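Local coordinates for uncharacterized protein Y57A10A.28 (Caenorhabditis elegans, PDB 5EIK) that forms a homotrimeric potassium channel of intracellular membranes, binds PIP2 and may supply counter-ions during calcium release from internal stores, at residues A197-E208 and V221-F229. Sequence-based numbering, arbitrary orientation.
Sequences ACVIASIVFTLE and VYLCVVGFF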
ATOM      1  N   ALA A 197      -1.916   5.353 -23.450  1.00 38.42           N
ATOM      2  CA  ALA A 197      -1.003   6.220 -24.189  1.00 34.77           C
ATOM      3  C   ALA A 197       0.328   6.365 -23.433  1.00 38.36           C
ATOM      4  O   ALA A 197       1.388   6.484 -24.054  1.00 37.35           O
ATOM      5  CB  ALA A 197      -1.635   7.586 -24.406  1.00 33.77           C
ATOM      6  N   CYS A 198       0.276   6.363 -22.100  1.00 33.59           N
ATOM      7  CA  CYS A 198       1.499   6.450 -21.300  1.00 36.67           C
ATOM      8  C   CYS A 198       2.308   5.169 -21.486  1.00 36.51           C
ATOM      9  O   CYS A 198       3.544   5.190 -21.456  1.00 36.89           O
ATOM     10  CB  CYS A 198       1.185   6.604 -19.810  1.00 44.91           C
ATOM     11  SG  CYS A 198       0.478   8.176 -19.303  1.00 55.47           S
ATOM     12  N   VAL A 199       1.607   4.051 -21.666  1.00 32.39           N
ATOM     13  CA  VAL A 199       2.275   2.767 -21.861  1.00 35.39           C
ATOM     14  C   VAL A 199       3.048   2.829 -23.166  1.00 37.36           C
ATOM     15  O   VAL A 199       4.248   2.535 -23.204  1.00 34.19           O
ATOM     16  CB  VAL A 199       1.260   1.593 -21.905  1.00 39.93           C
ATOM     17  CG1 VAL A 199       1.967   0.280 -22.264  1.00 29.86           C
ATOM     18  CG2 VAL A 199       0.584   1.449 -20.542  1.00 31.60           C
ATOM     19  N   ILE A 200       2.365   3.244 -24.229  1.00 39.50           N
ATOM     20  CA  ILE A 200       3.001   3.356 -25.543  1.00 41.65           C
ATOM     21  C   ILE A 200       4.175   4.328 -25.489  1.00 39.88           C
ATOM     22  O   ILE A 200       5.280   4.007 -25.926  1.00 38.81           O
ATOM     23  CB  ILE A 200       1.988   3.824 -26.622  1.00 44.36           C
ATOM     24  CG1 ILE A 200       0.870   2.786 -26.769  1.00 46.77           C
ATOM     25  CG2 ILE A 200       2.688   4.020 -27.960  1.00 42.36           C
ATOM     26  CD1 ILE A 200       1.373   1.371 -27.015  1.00 50.10           C
ATOM     27  N   ALA A 201       3.936   5.512 -24.939  1.00 35.58           N
ATOM     28  CA  ALA A 201       4.988   6.512 -24.828  1.00 41.02           C
ATOM     29  C   ALA A 201       6.186   5.951 -24.070  1.00 42.04           C
ATOM     30  O   ALA A 201       7.345   6.175 -24.443  1.00 40.26           O
ATOM     31  CB  ALA A 201       4.459   7.762 -24.112  1.00 36.68           C
ATOM     32  N   SER A 202       5.903   5.216 -23.004  1.00 34.89           N
ATOM     33  CA  SER A 202       6.964   4.644 -22.185  1.00 40.30           C
ATOM     34  C   SER A 202       7.783   3.610 -22.949  1.00 37.15           C
ATOM     35  O   SER A 202       9.018   3.603 -22.882  1.00 32.53           O
ATOM     36  CB  SER A 202       6.374   4.013 -20.924  1.00 44.37           C
ATOM     37  OG  SER A 202       7.401   3.667 -20.021  1.00 44.51           O
ATOM     38  N   ILE A 203       7.094   2.727 -23.665  1.00 28.92           N
ATOM     39  CA  ILE A 203       7.766   1.708 -24.460  1.00 34.90           C
ATOM     40  C   ILE A 203       8.667   2.408 -25.482  1.00 36.58           C
ATOM     41  O   ILE A 203       9.853   2.091 -25.615  1.00 34.95           O
ATOM     42  CB  ILE A 203       6.739   0.829 -25.205  1.00 38.39           C
ATOM     43  CG1 ILE A 203       6.078  -0.137 -24.226  1.00 39.29           C
ATOM     44  CG2 ILE A 203       7.410   0.093 -26.360  1.00 31.63           C
ATOM     45  CD1 ILE A 203       4.919  -0.902 -24.824  1.00 35.88           C
ATOM     46  N   VAL A 204       8.091   3.374 -26.183  1.00 30.16           N
ATOM     47  CA  VAL A 204       8.802   4.135 -27.203  1.00 35.64           C
ATOM     48  C   VAL A 204      10.064   4.802 -26.678  1.00 41.57           C
ATOM     49  O   VAL A 204      11.099   4.764 -27.336  1.00 40.88           O
ATOM     50  CB  VAL A 204       7.876   5.205 -27.825  1.00 40.11           C
ATOM     51  CG1 VAL A 204       8.689   6.219 -28.622  1.00 41.29           C
ATOM     52  CG2 VAL A 204       6.853   4.524 -28.733  1.00 31.30           C
ATOM     53  N   PHE A 205       9.985   5.416 -25.502  1.00 46.96           N
ATOM     54  CA  PHE A 205      11.149   6.077 -24.928  1.00 34.22           C
ATOM     55  C   PHE A 205      12.170   5.057 -24.460  1.00 38.60           C
ATOM     56  O   PHE A 205      13.370   5.313 -24.480  1.00 39.32           O
ATOM     57  CB  PHE A 205      10.746   6.969 -23.745  1.00 30.79           C
ATOM     58  CG  PHE A 205       9.960   8.188 -24.136  1.00 40.50           C
ATOM     59  CD1 PHE A 205      10.167   8.807 -25.372  1.00 43.50           C
ATOM     60  CD2 PHE A 205       9.038   8.743 -23.255  1.00 36.04           C
ATOM     61  CE1 PHE A 205       9.468   9.957 -25.718  1.00 39.17           C
ATOM     62  CE2 PHE A 205       8.334   9.896 -23.592  1.00 34.84           C
ATOM     63  CZ  PHE A 205       8.549  10.504 -24.828  1.00 41.97           C
ATOM     64  N   THR A 206      11.691   3.900 -24.022  1.00 43.29           N
ATOM     65  CA  THR A 206      12.591   2.862 -23.562  1.00 44.76           C
ATOM     66  C   THR A 206      13.369   2.356 -24.761  1.00 44.81           C
ATOM     67  O   THR A 206      14.603   2.294 -24.730  1.00 40.34           O
ATOM     68  CB  THR A 206      11.821   1.702 -22.906  1.00 52.78           C
ATOM     69  OG1 THR A 206      11.193   2.175 -21.707  1.00 54.88           O
ATOM     70  CG2 THR A 206      12.762   0.559 -22.552  1.00 46.38           C
ATOM     71  N   LEU A 207      12.644   2.008 -25.821  1.00 38.41           N
ATOM     72  CA  LEU A 207      13.273   1.523 -27.049  1.00 49.71           C
ATOM     73  C   LEU A 207      14.272   2.555 -27.549  1.00 52.43           C
ATOM     74  O   LEU A 207      15.408   2.234 -27.911  1.00 43.86           O
ATOM     75  CB  LEU A 207      12.221   1.290 -28.132  1.00 47.11           C
ATOM     76  CG  LEU A 207      11.281   0.104 -27.938  1.00 51.57           C
ATOM     77  CD1 LEU A 207      10.304   0.052 -29.094  1.00 56.13           C
ATOM     78  CD2 LEU A 207      12.087  -1.183 -27.858  1.00 52.27           C
ATOM     79  N   GLU A 208      13.824   3.802 -27.565  1.00 53.48           N
ATOM     80  CA  GLU A 208      14.635   4.916 -28.009  1.00 60.95           C
ATOM     81  C   GLU A 208      15.935   4.976 -27.211  1.00 59.90           C
ATOM     82  O   GLU A 208      17.001   5.257 -27.761  1.00 63.46           O
ATOM     83  CB  GLU A 208      13.840   6.200 -27.831  1.00 69.16           C
ATOM     84  CG  GLU A 208      14.435   7.397 -28.498  1.00 80.66           C
ATOM     85  CD  GLU A 208      13.498   8.581 -28.483  1.00 89.31           C
ATOM     86  OE1 GLU A 208      13.212   9.093 -27.379  1.00 90.75           O
ATOM     87  OE2 GLU A 208      13.044   8.993 -29.572  1.00 93.48           O
ATOM     88  N   VAL A 221      10.208  12.014 -32.715  1.00 45.33           N
ATOM     89  CA  VAL A 221       9.372  11.044 -32.022  1.00 45.89           C
ATOM     90  C   VAL A 221       8.767  11.762 -30.825  1.00 44.47           C
ATOM     91  O   VAL A 221       7.578  11.636 -30.534  1.00 42.52           O
ATOM     92  CB  VAL A 221      10.199   9.829 -31.517  1.00 50.87           C
ATOM     93  CG1 VAL A 221       9.372   9.003 -30.554  1.00 45.13           C
ATOM     94  CG2 VAL A 221      10.628   8.961 -32.692  1.00 47.79           C
ATOM     95  N   TYR A 222       9.601  12.534 -30.144  1.00 35.91           N
ATOM     96  CA  TYR A 222       9.142  13.278 -28.991  1.00 47.05           C
ATOM     97  C   TYR A 222       7.953  14.150 -29.375  1.00 51.36           C
ATOM     98  O   TYR A 222       6.943  14.195 -28.666  1.00 52.66           O
ATOM     99  CB  TYR A 222      10.251  14.167 -28.448  1.00 40.94           C
ATOM    100  CG  TYR A 222       9.988  14.612 -27.034  1.00 45.40           C
ATOM    101  CD1 TYR A 222      10.358  13.808 -25.955  1.00 48.76           C
ATOM    102  CD2 TYR A 222       9.332  15.814 -26.766  1.00 37.48           C
ATOM    103  CE1 TYR A 222      10.080  14.188 -24.641  1.00 48.84           C
ATOM    104  CE2 TYR A 222       9.049  16.203 -25.455  1.00 38.90           C
ATOM    105  CZ  TYR A 222       9.427  15.384 -24.399  1.00 45.50           C
ATOM    106  OH  TYR A 222       9.172  15.746 -23.103  1.00 48.99           O
ATOM    107  N   LEU A 223       8.081  14.842 -30.502  1.00 50.03           N
ATOM    108  CA  LEU A 223       7.019  15.715 -30.973  1.00 49.06           C
ATOM    109  C   LEU A 223       5.738  14.928 -31.190  1.00 51.99           C
ATOM    110  O   LEU A 223       4.651  15.388 -30.828  1.00 49.86           O
ATOM    111  CB  LEU A 223       7.421  16.397 -32.277  1.00 53.76           C
ATOM    112  CG  LEU A 223       6.468  17.517 -32.688  1.00 53.85           C
ATOM    113  CD1 LEU A 223       6.536  18.636 -31.654  1.00 54.21           C
ATOM    114  CD2 LEU A 223       6.846  18.038 -34.061  1.00 65.89           C
ATOM    115  N   CYS A 224       5.866  13.743 -31.782  1.00 44.31           N
ATOM    116  CA  CYS A 224       4.702  12.904 -32.031  1.00 53.29           C
ATOM    117  C   CYS A 224       4.038  12.462 -30.735  1.00 50.57           C
ATOM    118  O   CYS A 224       2.810  12.483 -30.631  1.00 48.21           O
ATOM    119  CB  CYS A 224       5.082  11.672 -32.853  1.00 54.18           C
ATOM    120  SG  CYS A 224       5.489  12.061 -34.553  1.00 84.08           S
ATOM    121  N   VAL A 225       4.843  12.063 -29.751  1.00 36.92           N
ATOM    122  CA  VAL A 225       4.291  11.625 -28.476  1.00 41.42           C
ATOM    123  C   VAL A 225       3.494  12.754 -27.843  1.00 43.63           C
ATOM    124  O   VAL A 225       2.334  12.573 -27.470  1.00 41.01           O
ATOM    125  CB  VAL A 225       5.385  11.181 -27.497  1.00 41.77           C
ATOM    126  CG1 VAL A 225       4.765  10.817 -26.157  1.00 34.78           C
ATOM    127  CG2 VAL A 225       6.116   9.982 -28.063  1.00 39.97           C
ATOM    128  N   VAL A 226       4.114  13.922 -27.725  1.00 42.88           N
ATOM    129  CA  VAL A 226       3.430  15.076 -27.160  1.00 47.08           C
ATOM    130  C   VAL A 226       2.166  15.361 -27.981  1.00 47.54           C
ATOM    131  O   VAL A 226       1.084  15.588 -27.432  1.00 49.46           O
ATOM    132  CB  VAL A 226       4.336  16.321 -27.187  1.00 43.09           C
ATOM    133  CG1 VAL A 226       3.611  17.511 -26.600  1.00 44.90           C
ATOM    134  CG2 VAL A 226       5.594  16.052 -26.394  1.00 45.87           C
ATOM    135  N   GLY A 227       2.315  15.332 -29.301  1.00 47.94           N
ATOM    136  CA  GLY A 227       1.194  15.586 -30.184  1.00 41.44           C
ATOM    137  C   GLY A 227       0.028  14.660 -29.927  1.00 39.63           C
ATOM    138  O   GLY A 227      -1.119  15.100 -29.863  1.00 45.61           O
ATOM    139  N   PHE A 228       0.311  13.371 -29.786  1.00 39.95           N
ATOM    140  CA  PHE A 228      -0.750  12.413 -29.524  1.00 45.84           C
ATOM    141  C   PHE A 228      -1.390  12.658 -28.167  1.00 44.13           C
ATOM    142  O   PHE A 228      -2.613  12.569 -28.038  1.00 44.79           O
ATOM    143  CB  PHE A 228      -0.230  10.974 -29.623  1.00 50.59           C
ATOM    144  CG  PHE A 228      -0.314  10.404 -31.013  1.00 64.34           C
ATOM    145  CD1 PHE A 228      -1.553  10.203 -31.620  1.00 68.82           C
ATOM    146  CD2 PHE A 228       0.840  10.102 -31.731  1.00 70.17           C
ATOM    147  CE1 PHE A 228      -1.645   9.712 -32.925  1.00 63.55           C
ATOM    148  CE2 PHE A 228       0.760   9.610 -33.038  1.00 71.14           C
ATOM    149  CZ  PHE A 228      -0.488   9.417 -33.634  1.00 68.53           C
ATOM    150  N   PHE A 229      -0.581  12.977 -27.160  1.00 37.96           N
ATOM    151  CA  PHE A 229      -1.134  13.243 -25.833  1.00 43.16           C
ATOM    152  C   PHE A 229      -2.096  14.412 -25.909  1.00 45.50           C
ATOM    153  O   PHE A 229      -3.237  14.316 -25.447  1.00 43.19           O
ATOM    154  CB  PHE A 229      -0.044  13.569 -24.806  1.00 44.57           C
ATOM    155  CG  PHE A 229       0.556  12.361 -24.146  1.00 46.44           C
ATOM    156  CD1 PHE A 229      -0.257  11.386 -23.573  1.00 51.35           C
ATOM    157  CD2 PHE A 229       1.938  12.203 -24.081  1.00 52.35           C
ATOM    158  CE1 PHE A 229       0.300  10.268 -22.942  1.00 51.50           C
ATOM    159  CE2 PHE A 229       2.505  11.092 -23.453  1.00 50.84           C
ATOM    160  CZ  PHE A 229       1.685  10.122 -22.883  1.00 50.10           C
TER
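Phe229 lays its ring against the start of 197-208. Phe229 CE1 lies 3.6 Å from Ala197 CB, and Phe229 CZ lies 3.8 Å from Ala201 CB. Both methyls come in obliquely, one helical turn apart. The amide N of Cys198 sits at the ring edge. Cys198 SG adds an oblique sulfur-aromatic contact, 5.2 Å from the ring centroid. With CG anti to its own carbonyl carbon (chi1 -86°), the Phe229 ring swings over to these small residues. Replacing the Phe229 ring with an alanine methyl is likely to leave a gap beside Ala197 and Ala201, and to take this aromatic neighbour from Cys198.

One turn earlier in 221-229, Val225 CG1 reaches Ala201 CB at 3.7 Å. Both Val225 methyls meet the far end of the Phe205 ring, which comes from the opposite direction. The Phe205 and Tyr222 rings are nearly parallel, with planes at 23°. They are slid so far apart that they barely overlap, and Phe205 CZ touches Tyr222 CD1 at 3.9 Å. Val204 CG1 and Val221 CG1 meet tightly at 3.5 Å.

No hydrogen bond links the segments, which run antiparallel at 175° with axes 10.8 Å apart. They lie on transmembrane helices 194-209 and 218-238, a helical hairpin of the TRIC channel. Helix 120-148, which carries the PIP2-binding Arg134, covers Tyr222 and Phe229. Helix 153-165 packs on Cys198, and Ser202 OG is hydrogen-bonded to its Ile157 O. Helix 11-24 touches Tyr222.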